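Local coordinates for angiopoietin-related protein 3 (Homo sapiens, PDB 6EUA) that raises plasma triglycerides by inhibiting lipoprotein lipase and, through the fibrinogen-like domain described here, mediates endothelial cell adhesion, at residues L51-I56 with T214-H219; V97-L102 with K109-Y114. One frame throughout, in Å; residues are numbered along the deposited sequence.

How the contacts relate
Contacts 1 and 2 are strand pairings in the same large antiparallel sheet of the fibrinogen C-terminal domain, separated by the one that joins 213-220 to 96-104; their centres are about 9 Å apart. Residues 214-219 thus bond to 51-56 on one edge and to 97-102 on the other; Leu-217 O lies 2.7 Å from Arg-99 N, a probable hydrogen bond. Contact 1 joins strands far apart in sequence, is mostly buried, and combines a beta bulge with a glutamine-threonine and a histidine-carbonyl hydrogen bond. Contact 2 is a local hairpin farther from the domain centre: regular in its backbone, largely apolar on one face, and carrying a salt-bridge network on its other, partly exposed face.

Contact 1. Residues L51-I56 with T214-H219; sequences LIQHRI and TKMLIH
Strands 51-55 and 214-219 run antiparallel, 4.7 Å apart at closest approach, and their ladder is broken by a classic beta bulge in which Ile-52 N (2.8 Å) and, weakly, Gln-53 N share Met-216 O. Within the same bulge, Met-216 N returns a bond to Gln-53 O. Thr-214 O is gripped twice, by Arg-55 N and by His-54 ND1 at 3.1 Å. The latter bond lies in the imidazole plane and is nearly straight (163°), so it fixes the turn of the ring and puts a proton on ND1. Lys-215 runs alongside His-54, Lys-215 CG 3.5 Å from His-54 ND1, and the lysine amine goes on to a salt bridge with Asp-42. With Gln-53, Arg-55 and Met-216 on the other face, Thr-214 OG1 donates to an in-plane lone pair of Gln-53 OE1 at 2.7 Å. The Gln-53 chain bends at chi2 (-99°) to get there, its CB against Met-216 CG at 3.7 Å, while NE2 bonds Asn-181. An alanine here, lacking both amide atoms, would probably leave the buried Thr-214 hydroxyl poorly satisfied and the link to Asn-181 broken. Leu-51 CD1 packs on Leu-217 CG at 3.7 Å, and Ile-52 CG2 meets Ile-218 CD1. Strand 37-44 and the short strand 80-81 bond to 51-55, whereas strand 96-104 flanks 214-219 on its far edge.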
ATOM      1  N   LEU A  51      12.288  -6.970   2.163  1.00 24.87           N
ATOM      2  CA  LEU A  51      11.500  -7.427   3.308  1.00 22.77           C
ATOM      3  C   LEU A  51      10.951  -8.820   3.015  1.00 27.88           C
ATOM      4  O   LEU A  51      10.216  -8.998   2.042  1.00 24.71           O
ATOM      5  CB  LEU A  51      10.357  -6.453   3.595  1.00 20.18           C
ATOM      6  CG  LEU A  51       9.410  -6.687   4.776  1.00 25.10           C
ATOM      7  CD1 LEU A  51      10.174  -6.748   6.116  1.00 21.57           C
ATOM      8  CD2 LEU A  51       8.378  -5.579   4.827  1.00 23.74           C
ATOM      9  N   ILE A  52      11.305  -9.815   3.835  1.00 25.79           N
ATOM     10  CA  ILE A  52      10.838 -11.177   3.587  1.00 28.47           C
ATOM     11  C   ILE A  52       9.761 -11.631   4.570  1.00 32.53           C
ATOM     12  O   ILE A  52       9.079 -12.629   4.290  1.00 29.51           O
ATOM     13  CB  ILE A  52      12.003 -12.189   3.564  1.00 21.95           C
ATOM     14  CG1 ILE A  52      12.701 -12.256   4.932  1.00 29.10           C
ATOM     15  CG2 ILE A  52      12.991 -11.828   2.439  1.00 25.52           C
ATOM     16  CD1 ILE A  52      13.519 -13.530   5.139  1.00 30.76           C
ATOM     17  N   GLN A  53       9.562 -10.927   5.686  1.00 29.75           N
ATOM     18  CA  GLN A  53       8.523 -11.283   6.639  1.00 26.90           C
ATOM     19  C   GLN A  53       8.068 -10.005   7.333  1.00 30.66           C
ATOM     20  O   GLN A  53       8.890  -9.141   7.651  1.00 24.79           O
ATOM     21  CB  GLN A  53       9.025 -12.312   7.674  1.00 26.55           C
ATOM     22  CG  GLN A  53       7.962 -12.790   8.683  1.00 24.99           C
ATOM     23  CD  GLN A  53       8.018 -12.090  10.034  1.00 29.58           C
ATOM     24  OE1 GLN A  53       8.297 -10.894  10.125  1.00 27.82           O
ATOM     25  NE2 GLN A  53       7.718 -12.834  11.092  1.00 34.09           N
ATOM     26  N   HIS A  54       6.770  -9.905   7.604  1.00 29.87           N
ATOM     27  CA  HIS A  54       6.220  -8.729   8.268  1.00 26.63           C
ATOM     28  C   HIS A  54       5.007  -9.141   9.080  1.00 25.23           C
ATOM     29  O   HIS A  54       4.074  -9.738   8.534  1.00 28.33           O
ATOM     30  CB  HIS A  54       5.820  -7.643   7.260  1.00 24.46           C
ATOM     31  CG  HIS A  54       5.645  -6.290   7.874  1.00 31.55           C
ATOM     32  ND1 HIS A  54       5.957  -6.025   9.191  1.00 36.68           N
ATOM     33  CD2 HIS A  54       5.183  -5.125   7.357  1.00 31.38           C
ATOM     34  CE1 HIS A  54       5.704  -4.754   9.456  1.00 32.82           C
ATOM     35  NE2 HIS A  54       5.230  -4.187   8.360  1.00 34.47           N
ATOM     36  N   ARG A  55       5.016  -8.824  10.376  1.00 25.61           N
ATOM     37  CA  ARG A  55       3.874  -9.103  11.229  1.00 33.15           C
ATOM     38  C   ARG A  55       3.556  -7.850  12.027  1.00 33.35           C
ATOM     39  O   ARG A  55       4.466  -7.149  12.467  1.00 29.38           O
ATOM     40  CB  ARG A  55       4.161 -10.286  12.141  1.00 27.96           C
ATOM     41  CG  ARG A  55       4.127 -11.641  11.439  1.00 34.76           C
ATOM     42  CD  ARG A  55       4.236 -12.682  12.516  1.00 33.61           C
ATOM     43  NE  ARG A  55       2.939 -13.233  12.883  1.00 34.77           N
ATOM     44  CZ  ARG A  55       2.785 -14.379  13.535  1.00 35.41           C
ATOM     45  NH1 ARG A  55       3.848 -15.065  13.946  1.00 33.62           N
ATOM     46  NH2 ARG A  55       1.571 -14.808  13.813  1.00 31.84           N
ATOM     47  N   ILE A  56       2.265  -7.568  12.202  1.00 36.68           N
ATOM     48  CA  ILE A  56       1.804  -6.277  12.710  1.00 38.49           C
ATOM     49  C   ILE A  56       0.888  -6.496  13.900  1.00 37.30           C
ATOM     50  O   ILE A  56       1.157  -6.000  14.998  1.00 38.51           O
ATOM     51  CB  ILE A  56       1.070  -5.479  11.612  1.00 33.40           C
ATOM     52  CG1 ILE A  56       2.038  -5.005  10.542  1.00 35.27           C
ATOM     53  CG2 ILE A  56       0.325  -4.317  12.215  1.00 38.82           C
ATOM     54  CD1 ILE A  56       1.323  -4.594   9.254  1.00 43.35           C
ATOM     55  N   THR A 214       6.958  -7.667  13.928  1.00 34.40           N
ATOM     56  CA  THR A 214       8.255  -8.146  13.473  1.00 35.30           C
ATOM     57  C   THR A 214       8.482  -7.759  12.019  1.00 37.92           C
ATOM     58  O   THR A 214       7.537  -7.659  11.234  1.00 36.11           O
ATOM     59  CB  THR A 214       8.397  -9.701  13.599  1.00 34.02           C
ATOM     60  OG1 THR A 214       7.493 -10.364  12.688  1.00 30.12           O
ATOM     61  CG2 THR A 214       8.123 -10.159  15.033  1.00 28.23           C
ATOM     62  N   LYS A 215       9.753  -7.562  11.670  1.00 34.78           N
ATOM     63  CA  LYS A 215      10.198  -7.519  10.287  1.00 25.53           C
ATOM     64  C   LYS A 215      11.436  -8.388  10.164  1.00 29.48           C
ATOM     65  O   LYS A 215      12.302  -8.372  11.043  1.00 28.09           O
ATOM     66  CB  LYS A 215      10.554  -6.103   9.823  1.00 26.53           C
ATOM     67  CG  LYS A 215       9.374  -5.175   9.537  1.00 31.47           C
ATOM     68  CD  LYS A 215       9.888  -3.769   9.279  1.00 34.87           C
ATOM     69  CE  LYS A 215       8.764  -2.767   9.068  1.00 37.96           C
ATOM     70  NZ  LYS A 215       9.168  -1.663   8.155  1.00 42.61           N
ATOM     71  N   MET A 216      11.531  -9.125   9.064  1.00 25.88           N
ATOM     72  CA  MET A 216      12.759  -9.803   8.673  1.00 23.79           C
ATOM     73  C   MET A 216      13.188  -9.259   7.319  1.00 30.95           C
ATOM     74  O   MET A 216      12.388  -9.239   6.376  1.00 24.43           O
ATOM     75  CB  MET A 216      12.558 -11.322   8.632  1.00 24.01           C
ATOM     76  CG  MET A 216      11.934 -11.863   9.930  1.00 28.60           C
ATOM     77  SD  MET A 216      11.802 -13.664   9.972  1.00 36.52           S
ATOM     78  CE  MET A 216      13.537 -14.087   9.895  1.00 25.04           C
ATOM     79  N   LEU A 217      14.445  -8.808   7.229  1.00 28.13           N
ATOM     80  CA  LEU A 217      14.947  -8.088   6.065  1.00 27.39           C
ATOM     81  C   LEU A 217      16.306  -8.630   5.637  1.00 32.83           C
ATOM     82  O   LEU A 217      17.164  -8.884   6.482  1.00 25.85           O
ATOM     83  CB  LEU A 217      15.081  -6.588   6.367  1.00 25.93           C
ATOM     84  CG  LEU A 217      13.755  -5.897   6.702  1.00 26.12           C
ATOM     85  CD1 LEU A 217      13.799  -5.300   8.100  1.00 37.48           C
ATOM     86  CD2 LEU A 217      13.418  -4.851   5.646  1.00 29.25           C
ATOM     87  N   ILE A 218      16.531  -8.745   4.322  1.00 29.78           N
ATOM     88  CA  ILE A 218      17.810  -9.243   3.816  1.00 33.07           C
ATOM     89  C   ILE A 218      18.384  -8.298   2.769  1.00 30.58           C
ATOM     90  O   ILE A 218      17.657  -7.551   2.105  1.00 28.64           O
ATOM     91  CB  ILE A 218      17.698 -10.669   3.225  1.00 26.80           C
ATOM     92  CG1 ILE A 218      16.920 -10.658   1.900  1.00 24.75           C
ATOM     93  CG2 ILE A 218      17.064 -11.620   4.236  1.00 24.83           C
ATOM     94  CD1 ILE A 218      16.758 -12.060   1.291  1.00 24.77           C
ATOM     95  N   HIS A 219      19.710  -8.340   2.623  1.00 29.19           N
ATOM     96  CA  HIS A 219      20.385  -7.676   1.512  1.00 29.38           C
ATOM     97  C   HIS A 219      21.732  -8.353   1.282  1.00 35.56           C
ATOM     98  O   HIS A 219      22.282  -8.954   2.212  1.00 31.47           O
ATOM     99  CB  HIS A 219      20.541  -6.163   1.767  1.00 30.85           C
ATOM    100  CG  HIS A 219      21.605  -5.787   2.755  1.00 40.73           C
ATOM    101  ND1 HIS A 219      22.952  -5.962   2.519  1.00 43.17           N
ATOM    102  CD2 HIS A 219      21.516  -5.178   3.963  1.00 40.28           C
ATOM    103  CE1 HIS A 219      23.643  -5.507   3.551  1.00 43.98           C
ATOM    104  NE2 HIS A 219      22.795  -5.031   4.443  1.00 42.94           N
TER

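Contact 2. Residues V97-L102 with K109-Y114; sequences VLRIEL and KHYIEY
Arg-99 leaves the strand with CG anti to the backbone N (chi1 172°) and stays extended to NE, while Tyr-111 takes the crowded position between its N and carbonyl carbon (chi1 79°); together these lay the guanidinium over the start of the tyrosine side chain. The two planes are 11° apart, Tyr-111 CB lies under one face of the guanidinium, and Arg-99 NH1 comes within 3.2 Å of Tyr-111 CD1. Two carboxylates meet the guanidinium at its edge. Glu-101, two residues along the same strand, receives Arg-99 NE and NH2 on the anti lone pair of the single atom Glu-101 OE2, each at 2.8 Å, a side-on grip. Across the hairpin, Arg-99 NH1 makes a weak salt bridge of 3.4 Å to Glu-113 OE2, whose carboxylate is steeply turned to the guanidinium plane. On the reverse face, Tyr-114 lies alongside Leu-98, with Tyr-114 CD1 3.9 Å from Leu-98 CD2. Tyr-114 CE1 meets Ile-100 CD1 at 3.7 Å, and the tyrosine hydroxyl reaches Asn-138. Ile-100 CB rests on Ile-112 CG2. Between the two faces the backbone is regular: the hydrogen-bonded pairs Leu-98/Tyr-114, Ile-100/Ile-112 and Leu-102/His-110 each carry two N-H to O bonds, the straightest from His-110 N to Leu-102 O (2.8 Å). Strands 213-220 and 127-134 extend the sheet on its two edges. The hairpin is thus two-sided, with a largely apolar, mostly buried face and a partly exposed network in which two acidic groups would probably stabilise the positive charge of Arg-99 and hold its guanidinium in place against Tyr-111 CB.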
ATOM      1  N   VAL A  97      22.971 -10.739   4.374  1.00 29.86           N
ATOM      2  CA  VAL A  97      22.829 -10.136   5.698  1.00 30.71           C
ATOM      3  C   VAL A  97      21.355 -10.171   6.066  1.00 32.17           C
ATOM      4  O   VAL A  97      20.507  -9.728   5.280  1.00 33.81           O
ATOM      5  CB  VAL A  97      23.362  -8.689   5.707  1.00 36.95           C
ATOM      6  CG1 VAL A  97      23.064  -7.989   7.046  1.00 31.55           C
ATOM      7  CG2 VAL A  97      24.850  -8.669   5.363  1.00 27.93           C
ATOM      8  N   LEU A  98      21.043 -10.694   7.249  1.00 25.60           N
ATOM      9  CA  LEU A  98      19.670 -10.726   7.738  1.00 25.92           C
ATOM     10  C   LEU A  98      19.509  -9.746   8.888  1.00 32.35           C
ATOM     11  O   LEU A  98      20.285  -9.781   9.848  1.00 30.49           O
ATOM     12  CB  LEU A  98      19.268 -12.134   8.192  1.00 29.52           C
ATOM     13  CG  LEU A  98      17.955 -12.240   8.996  1.00 28.76           C
ATOM     14  CD1 LEU A  98      16.737 -12.182   8.089  1.00 27.87           C
ATOM     15  CD2 LEU A  98      17.910 -13.503   9.870  1.00 27.04           C
ATOM     16  N   ARG A  99      18.494  -8.886   8.800  1.00 28.12           N
ATOM     17  CA  ARG A  99      18.165  -7.966   9.878  1.00 27.89           C
ATOM     18  C   ARG A  99      16.803  -8.332  10.439  1.00 33.32           C
ATOM     19  O   ARG A  99      15.848  -8.539   9.682  1.00 36.64           O
ATOM     20  CB  ARG A  99      18.177  -6.512   9.409  1.00 31.09           C
ATOM     21  CG  ARG A  99      17.653  -5.505  10.441  1.00 31.37           C
ATOM     22  CD  ARG A  99      17.952  -4.088   9.999  1.00 35.01           C
ATOM     23  NE  ARG A  99      17.273  -3.119  10.854  1.00 40.98           N
ATOM     24  CZ  ARG A  99      17.903  -2.268  11.647  1.00 39.81           C
ATOM     25  NH1 ARG A  99      19.228  -2.276  11.684  1.00 40.42           N
ATOM     26  NH2 ARG A  99      17.211  -1.425  12.410  1.00 41.38           N
ATOM     27  N   ILE A 100      16.729  -8.461  11.757  1.00 29.88           N
ATOM     28  CA  ILE A 100      15.475  -8.735  12.448  1.00 26.85           C
ATOM     29  C   ILE A 100      15.128  -7.494  13.253  1.00 38.14           C
ATOM     30  O   ILE A 100      15.946  -7.006  14.038  1.00 36.16           O
ATOM     31  CB  ILE A 100      15.576  -9.984  13.335  1.00 27.51           C
ATOM     32  CG1 ILE A 100      15.657 -11.237  12.452  1.00 26.50           C
ATOM     33  CG2 ILE A 100      14.399 -10.058  14.312  1.00 28.23           C
ATOM     34  CD1 ILE A 100      15.915 -12.519  13.217  1.00 35.44           C
ATOM     35  N   GLU A 101      13.932  -6.966  13.030  1.00 35.44           N
ATOM     36  CA  GLU A 101      13.445  -5.787  13.728  1.00 40.15           C
ATOM     37  C   GLU A 101      12.241  -6.210  14.546  1.00 38.33           C
ATOM     38  O   GLU A 101      11.278  -6.764  14.006  1.00 30.49           O
ATOM     39  CB  GLU A 101      13.068  -4.673  12.755  1.00 45.37           C
ATOM     40  CG  GLU A 101      14.252  -3.945  12.166  1.00 52.00           C
ATOM     41  CD  GLU A 101      13.857  -2.646  11.488  1.00 58.59           C
ATOM     42  OE1 GLU A 101      12.639  -2.419  11.290  1.00 56.76           O
ATOM     43  OE2 GLU A 101      14.767  -1.858  11.150  1.00 61.11           O
ATOM     44  N   LEU A 102      12.319  -5.989  15.847  1.00 33.45           N
ATOM     45  CA  LEU A 102      11.229  -6.292  16.747  1.00 33.84           C
ATOM     46  C   LEU A 102      10.761  -4.993  17.379  1.00 40.52           C
ATOM     47  O   LEU A 102      11.565  -4.100  17.666  1.00 40.85           O
ATOM     48  CB  LEU A 102      11.661  -7.296  17.826  1.00 36.38           C
ATOM     49  CG  LEU A 102      12.463  -8.524  17.383  1.00 38.38           C
ATOM     50  CD1 LEU A 102      13.100  -9.187  18.611  1.00 36.36           C
ATOM     51  CD2 LEU A 102      11.581  -9.513  16.644  1.00 31.03           C
ATOM     52  N   LYS A 109      11.965  -0.225  19.924  1.00 55.72           N
ATOM     53  CA  LYS A 109      12.462  -0.922  18.747  1.00 57.56           C
ATOM     54  C   LYS A 109      13.782  -1.611  19.062  1.00 55.99           C
ATOM     55  O   LYS A 109      14.709  -0.981  19.580  1.00 57.68           O
ATOM     56  CB  LYS A 109      12.646   0.045  17.579  1.00 63.64           C
ATOM     57  CG  LYS A 109      11.350   0.642  17.069  1.00 74.18           C
ATOM     58  CD  LYS A 109      11.524   1.240  15.680  1.00 77.83           C
ATOM     59  CE  LYS A 109      12.127   2.647  15.746  1.00 78.39           C
ATOM     60  NZ  LYS A 109      13.617   2.650  15.892  1.00 73.11           N
ATOM     61  N   HIS A 110      13.861  -2.895  18.734  1.00 49.32           N
ATOM     62  CA  HIS A 110      15.084  -3.682  18.824  1.00 46.09           C
ATOM     63  C   HIS A 110      15.436  -4.219  17.443  1.00 47.60           C
ATOM     64  O   HIS A 110      14.548  -4.554  16.657  1.00 40.07           O
ATOM     65  CB  HIS A 110      14.916  -4.851  19.802  1.00 42.72           C
ATOM     66  CG  HIS A 110      14.479  -4.435  21.171  1.00 60.43           C
ATOM     67  ND1 HIS A 110      13.161  -4.470  21.576  1.00 61.78           N
ATOM     68  CD2 HIS A 110      15.186  -3.975  22.230  1.00 64.25           C
ATOM     69  CE1 HIS A 110      13.077  -4.052  22.827  1.00 63.47           C
ATOM     70  NE2 HIS A 110      14.291  -3.746  23.247  1.00 65.64           N
ATOM     71  N   TYR A 111      16.730  -4.314  17.148  1.00 45.87           N
ATOM     72  CA  TYR A 111      17.187  -4.917  15.904  1.00 35.84           C
ATOM     73  C   TYR A 111      18.382  -5.815  16.178  1.00 40.42           C
ATOM     74  O   TYR A 111      19.105  -5.645  17.166  1.00 46.46           O
ATOM     75  CB  TYR A 111      17.573  -3.864  14.852  1.00 34.67           C
ATOM     76  CG  TYR A 111      18.942  -3.263  15.095  1.00 51.59           C
ATOM     77  CD1 TYR A 111      20.061  -3.711  14.398  1.00 59.30           C
ATOM     78  CD2 TYR A 111      19.119  -2.258  16.041  1.00 53.72           C
ATOM     79  CE1 TYR A 111      21.315  -3.167  14.633  1.00 62.66           C
ATOM     80  CE2 TYR A 111      20.368  -1.712  16.282  1.00 59.93           C
ATOM     81  CZ  TYR A 111      21.461  -2.170  15.575  1.00 65.32           C
ATOM     82  OH  TYR A 111      22.706  -1.633  15.805  1.00 72.24           O
ATOM     83  N   ILE A 112      18.589  -6.769  15.275  1.00 35.24           N
ATOM     84  CA  ILE A 112      19.798  -7.580  15.287  1.00 34.18           C
ATOM     85  C   ILE A 112      20.093  -8.009  13.860  1.00 39.16           C
ATOM     86  O   ILE A 112      19.182  -8.295  13.076  1.00 36.55           O
ATOM     87  CB  ILE A 112      19.669  -8.777  16.260  1.00 36.71           C
ATOM     88  CG1 ILE A 112      20.911  -9.670  16.204  1.00 36.60           C
ATOM     89  CG2 ILE A 112      18.382  -9.545  16.036  1.00 40.28           C
ATOM     90  CD1 ILE A 112      20.947 -10.727  17.321  1.00 37.94           C
ATOM     91  N   GLU A 113      21.375  -8.007  13.513  1.00 41.60           N
ATOM     92  CA  GLU A 113      21.815  -8.394  12.185  1.00 35.91           C
ATOM     93  C   GLU A 113      22.687  -9.636  12.280  1.00 37.22           C
ATOM     94  O   GLU A 113      23.428  -9.821  13.252  1.00 36.84           O
ATOM     95  CB  GLU A 113      22.561  -7.252  11.495  1.00 38.58           C
ATOM     96  CG  GLU A 113      21.672  -6.057  11.218  1.00 54.56           C
ATOM     97  CD  GLU A 113      22.264  -5.084  10.216  1.00 61.98           C
ATOM     98  OE1 GLU A 113      23.329  -5.395   9.639  1.00 66.47           O
ATOM     99  OE2 GLU A 113      21.668  -4.001  10.017  1.00 62.31           O
ATOM    100  N   TYR A 114      22.561 -10.495  11.271  1.00 40.71           N
ATOM    101  CA  TYR A 114      23.341 -11.712  11.137  1.00 36.51           C
ATOM    102  C   TYR A 114      23.872 -11.817   9.722  1.00 37.28           C
ATOM    103  O   TYR A 114      23.252 -11.329   8.770  1.00 29.35           O
ATOM    104  CB  TYR A 114      22.533 -12.989  11.385  1.00 38.03           C
ATOM    105  CG  TYR A 114      21.630 -13.024  12.585  1.00 39.83           C
ATOM    106  CD1 TYR A 114      20.431 -12.309  12.611  1.00 35.83           C
ATOM    107  CD2 TYR A 114      21.961 -13.804  13.692  1.00 33.80           C
ATOM    108  CE1 TYR A 114      19.598 -12.362  13.716  1.00 39.56           C
ATOM    109  CE2 TYR A 114      21.142 -13.860  14.796  1.00 36.06           C
ATOM    110  CZ  TYR A 114      19.961 -13.141  14.810  1.00 42.17           C
ATOM    111  OH  TYR A 114      19.145 -13.226  15.921  1.00 36.48           O
TER